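Local coordinates for lysyl oxidase (Pichia pastoris, PDB 1W7C), which probably oxidises primary amines, lysine side chains among them, using a copper ion and a topaquinone cofactor, at residues 87-90 against 95-98; 97-102 against 118-123; 197-202 against 262-267. All coordinates share one frame; numbering follows the deposited sequence. Where two conformers were deposited one is given.

Contact 1 of 3, residues 87-90 against 95-98; sequences VYFG and GYFE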
ATOM      1  N   VAL A  87     -25.164 -29.964  15.555  1.00 17.97           N
ATOM      2  CA  VAL A  87     -25.256 -31.044  16.519  1.00 17.78           C
ATOM      3  C   VAL A  87     -24.679 -32.283  15.830  1.00 19.37           C
ATOM      4  O   VAL A  87     -25.030 -32.604  14.690  1.00 19.02           O
ATOM      5  CB  VAL A  87     -26.715 -31.291  16.946  1.00 20.11           C
ATOM      6  CG1 VAL A  87     -26.830 -32.456  17.933  1.00 21.06           C
ATOM      7  CG2 VAL A  87     -27.339 -30.009  17.512  1.00 22.06           C
ATOM      8  N   TYR A  88     -23.803 -32.991  16.531  1.00 18.50           N
ATOM      9  CA  TYR A  88     -23.379 -34.302  16.065  1.00 17.73           C
ATOM     10  C   TYR A  88     -24.365 -35.350  16.531  1.00 18.78           C
ATOM     11  O   TYR A  88     -24.688 -35.415  17.710  1.00 19.07           O
ATOM     12  CB  TYR A  88     -21.983 -34.646  16.569  1.00 17.52           C
ATOM     13  CG  TYR A  88     -21.568 -36.014  16.097  1.00 18.87           C
ATOM     14  CD1 TYR A  88     -21.170 -36.229  14.779  1.00 18.94           C
ATOM     15  CD2 TYR A  88     -21.661 -37.122  16.939  1.00 21.24           C
ATOM     16  CE1 TYR A  88     -20.833 -37.488  14.333  1.00 20.34           C
ATOM     17  CE2 TYR A  88     -21.309 -38.372  16.486  1.00 19.80           C
ATOM     18  CZ  TYR A  88     -20.914 -38.554  15.186  1.00 19.57           C
ATOM     19  OH  TYR A  88     -20.539 -39.797  14.737  1.00 20.31           O
ATOM     20  N   PHE A  89     -24.856 -36.131  15.582  1.00 19.82           N
ATOM     21  CA  PHE A  89     -25.696 -37.290  15.878  1.00 20.08           C
ATOM     22  C   PHE A  89     -24.983 -38.597  15.569  1.00 19.80           C
ATOM     23  O   PHE A  89     -24.779 -38.938  14.388  1.00 21.26           O
ATOM     24  CB  PHE A  89     -26.995 -37.236  15.084  1.00 21.56           C
ATOM     25  CG  PHE A  89     -27.918 -36.131  15.520  1.00 20.35           C
ATOM     26  CD1 PHE A  89     -27.948 -34.935  14.830  1.00 20.71           C
ATOM     27  CD2 PHE A  89     -28.716 -36.268  16.641  1.00 22.77           C
ATOM     28  CE1 PHE A  89     -28.769 -33.913  15.224  1.00 24.01           C
ATOM     29  CE2 PHE A  89     -29.563 -35.246  17.034  1.00 23.62           C
ATOM     30  CZ  PHE A  89     -29.591 -34.064  16.311  1.00 26.20           C
ATOM     31  N   GLY A  90     -24.675 -39.351  16.634  1.00 20.75           N
ATOM     32  CA  GLY A  90     -24.043 -40.644  16.517  1.00 23.07           C
ATOM     33  C   GLY A  90     -24.940 -41.810  16.889  1.00 23.16           C
ATOM     34  O   GLY A  90     -24.531 -42.938  16.734  1.00 24.56           O
ATOM     35  N   GLY A  95     -22.952 -41.979  11.680  1.00 24.39           N
ATOM     36  CA  GLY A  95     -22.849 -40.680  12.299  1.00 21.81           C
ATOM     37  C   GLY A  95     -22.794 -39.556  11.293  1.00 19.86           C
ATOM     38  O   GLY A  95     -22.341 -39.737  10.159  1.00 21.72           O
ATOM     39  N   TYR A  96     -23.277 -38.397  11.723  1.00 19.32           N
ATOM     40  CA  TYR A  96     -23.219 -37.194  10.904  1.00 20.07           C
ATOM     41  C   TYR A  96     -23.387 -35.988  11.787  1.00 19.81           C
ATOM     42  O   TYR A  96     -23.947 -36.093  12.871  1.00 19.68           O
ATOM     43  CB  TYR A  96     -24.319 -37.230   9.824  1.00 19.98           C
ATOM     44  CG  TYR A  96     -25.705 -37.448  10.373  1.00 21.19           C
ATOM     45  CD1 TYR A  96     -26.486 -36.372  10.784  1.00 19.89           C
ATOM     46  CD2 TYR A  96     -26.225 -38.716  10.508  1.00 24.63           C
ATOM     47  CE1 TYR A  96     -27.756 -36.567  11.306  1.00 20.85           C
ATOM     48  CE2 TYR A  96     -27.477 -38.919  11.035  1.00 26.88           C
ATOM     49  CZ  TYR A  96     -28.247 -37.847  11.428  1.00 24.28           C
ATOM     50  OH  TYR A  96     -29.500 -38.055  11.958  1.00 28.09           O
ATOM     51  N   PHE A  97     -22.898 -34.847  11.320  1.00 18.76           N
ATOM     52  CA  PHE A  97     -23.246 -33.564  11.909  1.00 18.47           C
ATOM     53  C   PHE A  97     -24.471 -33.035  11.182  1.00 19.46           C
ATOM     54  O   PHE A  97     -24.578 -33.196   9.966  1.00 22.37           O
ATOM     55  CB  PHE A  97     -22.080 -32.558  11.770  1.00 18.43           C
ATOM     56  CG  PHE A  97     -20.822 -32.990  12.452  1.00 18.16           C
ATOM     57  CD1 PHE A  97     -19.976 -33.929  11.874  1.00 19.79           C
ATOM     58  CD2 PHE A  97     -20.508 -32.491  13.711  1.00 19.23           C
ATOM     59  CE1 PHE A  97     -18.845 -34.343  12.554  1.00 18.56           C
ATOM     60  CE2 PHE A  97     -19.365 -32.867  14.358  1.00 19.83           C
ATOM     61  CZ  PHE A  97     -18.550 -33.815  13.794  1.00 19.37           C
ATOM     62  N   GLU A  98     -25.388 -32.399  11.904  1.00 19.44           N
ATOM     63  CA  GLU A  98     -26.511 -31.764  11.261  1.00 19.09           C
ATOM     64  C   GLU A  98     -26.676 -30.338  11.743  1.00 18.65           C
ATOM     65  O   GLU A  98     -26.572 -30.046  12.939  1.00 19.43           O
ATOM     66  CB  GLU A  98     -27.815 -32.558  11.412  1.00 19.78           C
ATOM     67  CG  GLU A  98     -28.902 -32.031  10.445  1.00 21.64           C
ATOM     68  CD  GLU A  98     -30.109 -32.922  10.298  1.00 21.38           C
ATOM     69  OE1 GLU A  98     -30.334 -33.775  11.179  1.00 25.17           O
ATOM     70  OE2 GLU A  98     -30.875 -32.704   9.318  1.00 23.54           O
TER
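CG of Tyr88 lies trans to its backbone N (chi1 179°), while CG of Phe97 lies trans to its carbonyl carbon, and the two rings meet on one side of a pair of antiparallel strands. Tyr88 leads with an edge: its CD1 sits above the centre of the Phe97 ring and lies 3.7 Å from Phe97 CZ. With the planes 61° apart, this is an edge-to-face aromatic pair. On the other side of the strands Tyr96 takes a tighter torsion, its CG held between the backbone N and the carbonyl carbon (chi1 54°), which turns one face of the ring to Phe89. CB of Phe89 rests over that face in a CH-pi contact, 4.2 Å from the centroid of the Tyr96 ring. The Phe89 ring is tilted against Tyr96, Phe89 CD1 touching Tyr96 CE1 at 3.9 Å, and CB of Glu98 approaches its edge.

The backbones fix this pairing. Val87 and Glu98 exchange two hydrogen bonds, the shorter from Glu98 N to Val87 O at 2.8 Å; Phe89 and Tyr96 exchange two more, Phe89 N reaching Tyr96 O at 2.9 Å. Between them Tyr88 and Phe97 form a non-hydrogen-bonded pair. A side chain at Gly95 would collide with the hydroxyl of Tyr88, which is hydrogen-bonded to Phe50 O. The carboxylate of Glu98 is engaged elsewhere, by Ser125 and Lys126. Each face of the sheet thus receives its own aromatic pair, in a regular antiparallel beta hairpin of the N2 domain sheet of this copper amine oxidase.

Contact 2 of 3, residues 97-102 against 118-123; sequences FEELKV and FYNTNG. With NAG (2-acetamido-2-deoxy-beta-D-glucopyranose), chain B.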
ATOM      1  N   PHE A  97     -22.898 -34.847  11.320  1.00 18.76           N
ATOM      2  CA  PHE A  97     -23.246 -33.564  11.909  1.00 18.47           C
ATOM      3  C   PHE A  97     -24.471 -33.035  11.182  1.00 19.46           C
ATOM      4  O   PHE A  97     -24.578 -33.196   9.966  1.00 22.37           O
ATOM      5  CB  PHE A  97     -22.080 -32.558  11.770  1.00 18.43           C
ATOM      6  CG  PHE A  97     -20.822 -32.990  12.452  1.00 18.16           C
ATOM      7  CD1 PHE A  97     -19.976 -33.929  11.874  1.00 19.79           C
ATOM      8  CD2 PHE A  97     -20.508 -32.491  13.711  1.00 19.23           C
ATOM      9  CE1 PHE A  97     -18.845 -34.343  12.554  1.00 18.56           C
ATOM     10  CE2 PHE A  97     -19.365 -32.867  14.358  1.00 19.83           C
ATOM     11  CZ  PHE A  97     -18.550 -33.815  13.794  1.00 19.37           C
ATOM     12  N   GLU A  98     -25.388 -32.399  11.904  1.00 19.44           N
ATOM     13  CA  GLU A  98     -26.511 -31.764  11.261  1.00 19.09           C
ATOM     14  C   GLU A  98     -26.676 -30.338  11.743  1.00 18.65           C
ATOM     15  O   GLU A  98     -26.572 -30.046  12.939  1.00 19.43           O
ATOM     16  CB  GLU A  98     -27.815 -32.558  11.412  1.00 19.78           C
ATOM     17  CG  GLU A  98     -28.902 -32.031  10.445  1.00 21.64           C
ATOM     18  CD  GLU A  98     -30.109 -32.922  10.298  1.00 21.38           C
ATOM     19  OE1 GLU A  98     -30.334 -33.775  11.179  1.00 25.17           O
ATOM     20  OE2 GLU A  98     -30.875 -32.704   9.318  1.00 23.54           O
ATOM     21  N   GLU A  99     -26.933 -29.452  10.782  1.00 16.80           N
ATOM     22  CA  GLU A  99     -27.270 -28.078  11.073  1.00 16.97           C
ATOM     23  C   GLU A  99     -28.791 -28.010  11.224  1.00 17.01           C
ATOM     24  O   GLU A  99     -29.541 -28.547  10.373  1.00 18.38           O
ATOM     25  CB  GLU A  99     -26.773 -27.178   9.926  1.00 19.40           C
ATOM     26  CG  GLU A  99     -25.294 -27.360   9.635  1.00 18.59           C
ATOM     27  CD  GLU A  99     -24.714 -26.353   8.663  1.00 16.54           C
ATOM     28  OE1 GLU A  99     -24.625 -25.160   9.048  1.00 17.52           O
ATOM     29  OE2 GLU A  99     -24.381 -26.775   7.550  1.00 17.31           O
ATOM     30  N   LEU A 100     -29.216 -27.351  12.297  1.00 17.15           N
ATOM     31  CA  LEU A 100     -30.596 -27.213  12.672  1.00 17.92           C
ATOM     32  C   LEU A 100     -30.898 -25.753  13.000  1.00 18.30           C
ATOM     33  O   LEU A 100     -30.115 -25.085  13.653  1.00 21.95           O
ATOM     34  CB  LEU A 100     -30.908 -28.083  13.911  1.00 18.26           C
ATOM     35  CG  LEU A 100     -30.598 -29.585  13.775  1.00 20.03           C
ATOM     36  CD1 LEU A 100     -30.742 -30.220  15.150  1.00 23.33           C
ATOM     37  CD2 LEU A 100     -31.464 -30.276  12.768  1.00 20.56           C
ATOM     38  N   LYS A 101     -32.050 -25.281  12.522  1.00 18.23           N
ATOM     39  CA  LYS A 101     -32.580 -23.962  12.853  1.00 18.99           C
ATOM     40  C   LYS A 101     -33.472 -24.092  14.070  1.00 18.94           C
ATOM     41  O   LYS A 101     -34.367 -24.952  14.095  1.00 22.27           O
ATOM     42  CB  LYS A 101     -33.375 -23.402  11.676  1.00 21.91           C
ATOM     43  CG  LYS A 101     -34.046 -22.040  11.928  1.00 22.23           C
ATOM     44  CD  LYS A 101     -34.744 -21.570  10.652  1.00 38.54           C
ATOM     45  CE  LYS A 101     -36.017 -20.794  10.915  0.60 61.01           C
ATOM     46  NZ  LYS A 101     -36.464 -20.045   9.694  0.60 33.90           N
ATOM     47  N   VAL A 102     -33.208 -23.266  15.075  1.00 20.00           N
ATOM     48  CA  VAL A 102     -34.040 -23.218  16.287  1.00 20.31           C
ATOM     49  C   VAL A 102     -34.600 -21.820  16.409  1.00 20.98           C
ATOM     50  O   VAL A 102     -33.863 -20.857  16.547  1.00 20.62           O
ATOM     51  CB  VAL A 102     -33.281 -23.585  17.569  1.00 20.97           C
ATOM     52  CG1 VAL A 102     -34.238 -23.586  18.754  1.00 22.17           C
ATOM     53  CG2 VAL A 102     -32.579 -24.945  17.424  1.00 20.85           C
ATOM     54  N   PHE A 118     -30.369 -23.976   3.723  1.00 17.74           N
ATOM     55  CA  PHE A 118     -30.642 -23.114   2.577  1.00 16.67           C
ATOM     56  C   PHE A 118     -29.366 -22.463   2.006  1.00 16.65           C
ATOM     57  O   PHE A 118     -29.320 -22.136   0.827  1.00 18.77           O
ATOM     58  CB  PHE A 118     -31.749 -22.087   2.860  1.00 17.83           C
ATOM     59  CG  PHE A 118     -31.378 -20.973   3.831  1.00 17.33           C
ATOM     60  CD1 PHE A 118     -30.664 -19.882   3.370  1.00 18.67           C
ATOM     61  CD2 PHE A 118     -31.793 -20.983   5.165  1.00 18.85           C
ATOM     62  CE1 PHE A 118     -30.337 -18.835   4.214  1.00 19.25           C
ATOM     63  CE2 PHE A 118     -31.447 -19.939   6.022  1.00 20.14           C
ATOM     64  CZ  PHE A 118     -30.731 -18.862   5.539  1.00 18.83           C
ATOM     65  N   TYR A 119     -28.390 -22.185   2.863  1.00 15.72           N
ATOM     66  CA  TYR A 119     -27.136 -21.530   2.462  1.00 16.88           C
ATOM     67  C   TYR A 119     -26.063 -22.528   2.013  1.00 16.89           C
ATOM     68  O   TYR A 119     -24.971 -22.117   1.644  1.00 17.68           O
ATOM     69  CB  TYR A 119     -26.587 -20.619   3.588  1.00 16.80           C
ATOM     70  CG  TYR A 119     -26.523 -21.322   4.911  1.00 17.00           C
ATOM     71  CD1 TYR A 119     -25.581 -22.328   5.158  1.00 18.20           C
ATOM     72  CD2 TYR A 119     -27.452 -21.035   5.894  1.00 19.07           C
ATOM     73  CE1 TYR A 119     -25.561 -23.020   6.364  1.00 17.67           C
ATOM     74  CE2 TYR A 119     -27.473 -21.724   7.062  1.00 17.97           C
ATOM     75  CZ  TYR A 119     -26.521 -22.720   7.316  1.00 18.60           C
ATOM     76  OH  TYR A 119     -26.519 -23.380   8.551  1.00 18.76           O
ATOM     77  N   ASN A 120     -26.363 -23.831   2.087  1.00 15.67           N
ATOM     78  CA  ASN A 120     -25.469 -24.860   1.594  1.00 16.25           C
ATOM     79  C   ASN A 120     -25.804 -25.165   0.165  1.00 16.70           C
ATOM     80  O   ASN A 120     -26.916 -25.613  -0.136  1.00 18.26           O
ATOM     81  CB  ASN A 120     -25.577 -26.116   2.444  1.00 17.01           C
ATOM     82  CG  ASN A 120     -24.999 -25.917   3.833  1.00 16.07           C
ATOM     83  OD1 ASN A 120     -24.101 -25.094   4.023  1.00 16.19           O
ATOM     84  ND2 ASN A 120     -25.523 -26.670   4.824  1.00 17.36           N
ATOM     85  N   THR A 121     -24.863 -24.922  -0.745  1.00 15.20           N
ATOM     86  CA  THR A 121     -25.104 -25.159  -2.141  1.00 15.82           C
ATOM     87  C   THR A 121     -25.355 -26.625  -2.455  1.00 16.49           C
ATOM     88  O   THR A 121     -26.003 -26.941  -3.447  1.00 18.16           O
ATOM     89  CB  THR A 121     -23.949 -24.667  -3.025  1.00 17.14           C
ATOM     90  OG1 THR A 121     -22.748 -25.357  -2.684  1.00 16.74           O
ATOM     91  CG2 THR A 121     -23.680 -23.184  -2.871  1.00 18.17           C
ATOM     92  N   ASN A 122     -24.889 -27.518  -1.597  1.00 16.66           N
ATOM     93  CA  ASN A 122     -25.066 -28.948  -1.842  1.00 19.37           C
ATOM     94  C   ASN A 122     -26.424 -29.475  -1.371  1.00 18.50           C
ATOM     95  O   ASN A 122     -26.723 -30.649  -1.534  1.00 21.48           O
ATOM     96  CB  ASN A 122     -23.900 -29.759  -1.255  1.00 19.90           C
ATOM     97  CG  ASN A 122     -24.008 -29.998   0.254  1.00 18.64           C
ATOM     98  OD1 ASN A 122     -24.861 -29.449   0.928  1.00 18.29           O
ATOM     99  ND2 ASN A 122     -23.107 -30.812   0.773  1.00 19.77           N
ATOM    100  N   GLY A 123     -27.246 -28.582  -0.834  1.00 18.26           N
ATOM    101  CA  GLY A 123     -28.620 -28.873  -0.447  1.00 19.61           C
ATOM    102  C   GLY A 123     -28.810 -29.763   0.765  1.00 20.22           C
ATOM    103  O   GLY A 123     -29.923 -30.234   1.018  1.00 22.73           O
TER
HETATM  104  C1  NAG B   1     -34.122 -16.711   4.158  1.00 25.94           C
HETATM  105  C2  NAG B   1     -35.347 -17.368   4.837  1.00 28.75           C
HETATM  106  C3  NAG B   1     -35.464 -18.883   4.595  1.00 37.48           C
HETATM  107  C4  NAG B   1     -35.209 -19.215   3.126  1.00 33.07           C
HETATM  108  C5  NAG B   1     -33.960 -18.468   2.662  1.00 34.84           C
HETATM  109  C6  NAG B   1     -33.593 -18.737   1.228  1.00 42.90           C
HETATM  110  C7  NAG B   1     -36.259 -16.438   6.897  1.00 47.37           C
HETATM  111  C8  NAG B   1     -36.074 -16.170   8.361  1.00 40.70           C
HETATM  112  N2  NAG B   1     -35.284 -17.090   6.274  1.00 33.68           N
HETATM  113  O3  NAG B   1     -36.745 -19.332   5.011  1.00 45.81           O
HETATM  114  O4  NAG B   1     -34.921 -20.592   2.922  1.00 40.74           O
HETATM  115  O5  NAG B   1     -34.096 -17.072   2.797  1.00 24.59           O
HETATM  116  O6  NAG B   1     -34.604 -18.177   0.437  1.00 31.50           O
HETATM  117  O7  NAG B   1     -37.289 -16.057   6.335  1.00 45.34           O
HETATM  118  O   HOH W   1     -22.587 -25.015   6.411  1.00 16.72           O
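Glu99, on strand 96-103 of the N2 domain sheet, anchors the irregular loop that carries Tyr119 and Asn120, the latter opening a type I beta turn that closes at Gly123. The whole contact rests on one buried carboxylate, whose two oxygens are shared between the two loop residues. The hydroxyl of Tyr119 donates to Glu99 OE1 over a short 2.6 Å, reaching it from above the carboxylate plane (58° out of it), while OE1 in turn lies at the edge of the tyrosine ring. Asn120 ND2 gives a nearly straight bond to Glu99 OE2 at 3.0 Å (168° at the hydrogen), leaving along the plane of its own amide. A water completes the link, donating to Glu99 OE2 at 2.8 Å and also to Asn120 OD1, so both ends of the amide are tied to the same oxygen. Arg84 adds a salt bridge at OE1, and this set of donors is likely to favour the charged form of the glutamate.

Just before them, the Phe118 ring has Tyr119 CD2 over one face and a glycan sugar over the other, C5 of that NAG lying 3.6 Å above the ring plane. Around the site, Glu99 packs on Val86 of strand 82-89 and Tyr119 on Leu61 of strand 53-61, while the loop runs between strands 112-115 and 126-128, both of which pair with strand 96-103.

Contact 3 of 3, residues 197-202 against 262-267; sequences TENDAE and DWTVIQ. With NAG (2-acetamido-2-deoxy-beta-D-glucopyranose), chain S.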
ATOM      1  N   THR A 197       9.088 -27.469  22.373  1.00 22.70           N
ATOM      2  CA  THR A 197       9.769 -26.268  22.847  1.00 23.37           C
ATOM      3  C   THR A 197       8.981 -25.655  23.973  1.00 23.92           C
ATOM      4  O   THR A 197       7.807 -25.972  24.168  1.00 26.58           O
ATOM      5  CB  THR A 197       9.920 -25.213  21.747  1.00 21.86           C
ATOM      6  OG1 THR A 197       8.642 -24.610  21.485  1.00 23.31           O
ATOM      7  CG2 THR A 197      10.408 -25.814  20.445  1.00 24.10           C
ATOM      8  N   GLU A 198       9.624 -24.747  24.696  1.00 24.83           N
ATOM      9  CA  GLU A 198       8.969 -24.027  25.767  1.00 29.01           C
ATOM     10  C   GLU A 198       8.288 -22.729  25.306  1.00 23.42           C
ATOM     11  O   GLU A 198       7.582 -22.096  26.093  1.00 27.55           O
ATOM     12  CB  GLU A 198       9.964 -23.710  26.883  1.00 39.04           C
ATOM     13  CG  GLU A 198      10.840 -22.479  26.663  1.00 72.67           C
ATOM     14  CD  GLU A 198      11.735 -22.147  27.856  1.00 75.74           C
ATOM     15  OE1 GLU A 198      12.861 -21.642  27.630  1.00 61.20           O
ATOM     16  OE2 GLU A 198      11.315 -22.364  29.021  1.00 75.09           O
ATOM     17  N   ASN A 199       8.448 -22.380  24.033  1.00 21.89           N
ATOM     18  CA  ASN A 199       8.059 -21.038  23.550  1.00 21.64           C
ATOM     19  C   ASN A 199       7.202 -21.073  22.292  1.00 20.03           C
ATOM     20  O   ASN A 199       7.187 -20.137  21.509  1.00 20.78           O
ATOM     21  CB  ASN A 199       9.300 -20.153  23.330  1.00 20.68           C
ATOM     22  CG  ASN A 199      10.259 -20.730  22.294  1.00 19.80           C
ATOM     23  OD1 ASN A 199      10.413 -21.946  22.180  1.00 22.12           O
ATOM     24  ND2 ASN A 199      10.871 -19.861  21.506  1.00 21.06           N
ATOM     25  N   ASP A 200       6.485 -22.162  22.111  1.00 20.73           N
ATOM     26  CA  ASP A 200       5.518 -22.297  21.013  1.00 22.16           C
ATOM     27  C   ASP A 200       6.185 -22.236  19.642  1.00 19.49           C
ATOM     28  O   ASP A 200       5.539 -21.861  18.677  1.00 20.09           O
ATOM     29  CB  ASP A 200       4.430 -21.194  21.122  0.70 28.93           C
ATOM     30  CG  ASP A 200       3.183 -21.514  20.318  0.70 22.47           C
ATOM     31  OD1 ASP A 200       2.731 -22.672  20.448  0.70 25.17           O
ATOM     32  OD2 ASP A 200       2.603 -20.699  19.529  0.70 28.31           O
ATOM     33  N   ALA A 201       7.448 -22.658  19.556  1.00 17.67           N
ATOM     34  CA  ALA A 201       8.229 -22.614  18.313  1.00 18.11           C
ATOM     35  C   ALA A 201       8.393 -23.971  17.625  1.00 17.44           C
ATOM     36  O   ALA A 201       9.301 -24.161  16.845  1.00 18.20           O
ATOM     37  CB  ALA A 201       9.596 -21.981  18.574  1.00 20.25           C
ATOM     38  N   GLU A 202       7.490 -24.908  17.923  1.00 18.01           N
ATOM     39  CA  GLU A 202       7.526 -26.274  17.366  1.00 18.56           C
ATOM     40  C   GLU A 202       7.588 -26.235  15.846  1.00 17.58           C
ATOM     41  O   GLU A 202       8.213 -27.093  15.224  1.00 18.07           O
ATOM     42  CB  GLU A 202       6.308 -27.071  17.822  1.00 19.78           C
ATOM     43  CG  GLU A 202       6.367 -27.511  19.286  1.00 21.18           C
ATOM     44  CD  GLU A 202       6.108 -26.405  20.316  1.00 25.72           C
ATOM     45  OE1 GLU A 202       5.455 -25.368  20.004  1.00 27.30           O
ATOM     46  OE2 GLU A 202       6.513 -26.605  21.462  1.00 35.40           O
ATOM     47  N   ASP A 262      18.055 -20.756  20.723  1.00 21.88           N
ATOM     48  CA  ASP A 262      17.836 -19.339  20.984  1.00 24.06           C
ATOM     49  C   ASP A 262      17.346 -18.571  19.746  1.00 20.14           C
ATOM     50  O   ASP A 262      16.695 -17.529  19.888  1.00 20.27           O
ATOM     51  CB  ASP A 262      19.107 -18.696  21.535  1.00 28.30           C
ATOM     52  CG  ASP A 262      19.430 -19.142  22.961  1.00 35.29           C
ATOM     53  OD1 ASP A 262      18.579 -19.776  23.648  1.00 44.37           O
ATOM     54  OD2 ASP A 262      20.525 -18.877  23.497  1.00 46.48           O
ATOM     55  N   TRP A 263      17.689 -19.065  18.558  1.00 20.75           N
ATOM     56  CA  TRP A 263      17.246 -18.502  17.276  1.00 18.28           C
ATOM     57  C   TRP A 263      15.721 -18.570  17.084  1.00 18.43           C
ATOM     58  O   TRP A 263      15.179 -17.958  16.154  1.00 18.46           O
ATOM     59  CB  TRP A 263      17.989 -19.175  16.130  1.00 18.51           C
ATOM     60  CG  TRP A 263      17.762 -20.646  16.030  1.00 18.78           C
ATOM     61  CD1 TRP A 263      18.427 -21.629  16.697  1.00 22.34           C
ATOM     62  CD2 TRP A 263      16.781 -21.317  15.216  1.00 17.62           C
ATOM     63  NE1 TRP A 263      17.925 -22.862  16.359  1.00 20.13           N
ATOM     64  CE2 TRP A 263      16.918 -22.698  15.447  1.00 19.23           C
ATOM     65  CE3 TRP A 263      15.795 -20.888  14.323  1.00 18.69           C
ATOM     66  CZ2 TRP A 263      16.126 -23.647  14.817  1.00 18.57           C
ATOM     67  CZ3 TRP A 263      15.024 -21.833  13.677  1.00 19.24           C
ATOM     68  CH2 TRP A 263      15.189 -23.200  13.927  1.00 20.50           C
ATOM     69  N   THR A 264      15.028 -19.360  17.909  1.00 17.58           N
ATOM     70  CA  THR A 264      13.568 -19.430  17.845  1.00 17.44           C
ATOM     71  C   THR A 264      12.874 -18.409  18.752  1.00 16.49           C
ATOM     72  O   THR A 264      11.645 -18.337  18.737  1.00 18.64           O
ATOM     73  CB  THR A 264      13.046 -20.833  18.219  1.00 18.49           C
ATOM     74  OG1 THR A 264      13.211 -21.051  19.623  1.00 19.58           O
ATOM     75  CG2 THR A 264      13.776 -21.977  17.450  1.00 19.45           C
ATOM     76  N   VAL A 265      13.624 -17.676  19.583  1.00 18.18           N
ATOM     77  CA  VAL A 265      13.050 -16.806  20.608  1.00 17.58           C
ATOM     78  C   VAL A 265      12.728 -15.404  20.101  1.00 18.76           C
ATOM     79  O   VAL A 265      13.575 -14.712  19.533  1.00 18.49           O
ATOM     80  CB  VAL A 265      14.008 -16.726  21.833  1.00 18.38           C
ATOM     81  CG1 VAL A 265      13.463 -15.784  22.872  1.00 20.38           C
ATOM     82  CG2 VAL A 265      14.238 -18.122  22.412  1.00 21.88           C
ATOM     83  N   ILE A 266      11.491 -14.978  20.335  1.00 18.62           N
ATOM     84  CA  ILE A 266      11.019 -13.698  19.814  1.00 19.96           C
ATOM     85  C   ILE A 266      11.494 -12.499  20.623  1.00 20.39           C
ATOM     86  O   ILE A 266      11.933 -11.513  20.076  1.00 18.88           O
ATOM     87  CB  ILE A 266       9.478 -13.680  19.738  1.00 19.49           C
ATOM     88  CG1 ILE A 266       8.928 -14.745  18.810  1.00 18.09           C
ATOM     89  CG2 ILE A 266       8.972 -12.282  19.299  1.00 21.11           C
ATOM     90  CD1 ILE A 266       7.480 -15.008  19.084  1.00 22.87           C
ATOM     91  N   GLN A 267      11.339 -12.553  21.924  1.00 19.50           N
ATOM     92  CA  GLN A 267      11.497 -11.358  22.733  1.00 21.70           C
ATOM     93  C   GLN A 267      12.961 -10.978  22.908  1.00 20.27           C
ATOM     94  O   GLN A 267      13.857 -11.798  22.689  1.00 22.27           O
ATOM     95  CB  GLN A 267      10.818 -11.578  24.057  1.00 20.06           C
ATOM     96  CG  GLN A 267      11.550 -12.497  25.031  1.00 24.62           C
ATOM     97  CD  GLN A 267      11.161 -13.953  24.879  1.00 25.15           C
ATOM     98  OE1 GLN A 267      10.496 -14.335  23.902  1.00 22.35           O
ATOM     99  NE2 GLN A 267      11.572 -14.782  25.854  1.00 24.82           N
TER
HETATM  100  C1  NAG S 817      21.298 -13.904  24.392  1.00 62.66           C
HETATM  101  C2  NAG S 817      21.049 -15.201  23.586  1.00 74.61           C
HETATM  102  C3  NAG S 817      22.274 -16.140  23.488  1.00 63.42           C
HETATM  103  C4  NAG S 817      23.595 -15.375  23.356  1.00 84.28           C
HETATM  104  C5  NAG S 817      23.651 -14.230  24.368  1.00 66.37           C
HETATM  105  C6  NAG S 817      24.947 -13.434  24.269  1.00 73.65           C
HETATM  106  C7  NAG S 817      18.673 -15.905  23.689  1.00 88.11           C
HETATM  107  C8  NAG S 817      17.630 -16.629  24.499  1.00 84.63           C
HETATM  108  N2  NAG S 817      19.924 -15.923  24.177  1.00 68.91           N
HETATM  109  O3  NAG S 817      22.156 -17.108  22.430  1.00 43.09           O
HETATM  110  O4  NAG S 817      24.682 -16.255  23.563  1.00 86.63           O
HETATM  111  O5  NAG S 817      22.574 -13.352  24.120  1.00 73.81           O
HETATM  112  O6  NAG S 817      24.981 -12.760  23.029  1.00 69.65           O
HETATM  113  O7  NAG S 817      18.342 -15.344  22.640  1.00 88.15           O
HETATM  114  O   HOH W   2       9.642 -17.073  21.434  1.00 19.57           O
HETATM  115  O   HOH W   3      12.832 -23.018  21.515  1.00 42.21           O
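Asn199 and Ala201 carry the loop 197-202 onto Thr264, and Thr197 shapes the loop ahead of them. Thr197 N donates to Glu202 OE2 at 2.9 Å, and Thr197 OG1 accepts a bond from Ala201 N at 3.0 Å, which folds the loop back on itself. Asn199 follows, its CG lodged between backbone N and carbonyl carbon (chi1 60°), and the amide reaches Thr264 of the 3-10 turn 262-264. Asn199 ND2 donates to Thr264 OG1 at 3.2 Å, with the oxygen close to the amide plane. The same nitrogen donates to a water that also accepts from Ile266 N, and a second water donates to both Asn199 OD1 and Thr264 OG1. A leucine in place of Asn199 would probably leave Thr264 OG1 without this donor and both waters short of an anchor. The backbone O of Asn199 is hydrogen-bonded to Tyr418 of the second subunit. Ala201 then adds an apolar touch, Ala201 CB to Thr264 CB at 3.7 Å.

Thr264 OG1 also bonds to Leu261 O, so its proton is spent there and it can serve Asn199 as acceptor. The chemistry implies a small, water-bridged polar joint beside the subunit interface.

Contacts 1 and 2 form a continuous unit: they share Phe97 and Glu98 on strand 96-103, their centres lie 12 Å apart, and Val87 CG2 of one packs on Leu100 CD1 of the other at 4.1 Å. Contact 3 is a separate case, centred 39 Å from contact 1 and 42 Å from contact 2, with nearest atoms about 25 Å away from either. None of the three holds a copper ligand or the topaquinone. In contact 2 the side chain of Tyr119 lies about 8 Å from that of the calcium ligand Phe633 and about 14 Å from a calcium ion. Glycan sugars touch both contact 2 and contact 3.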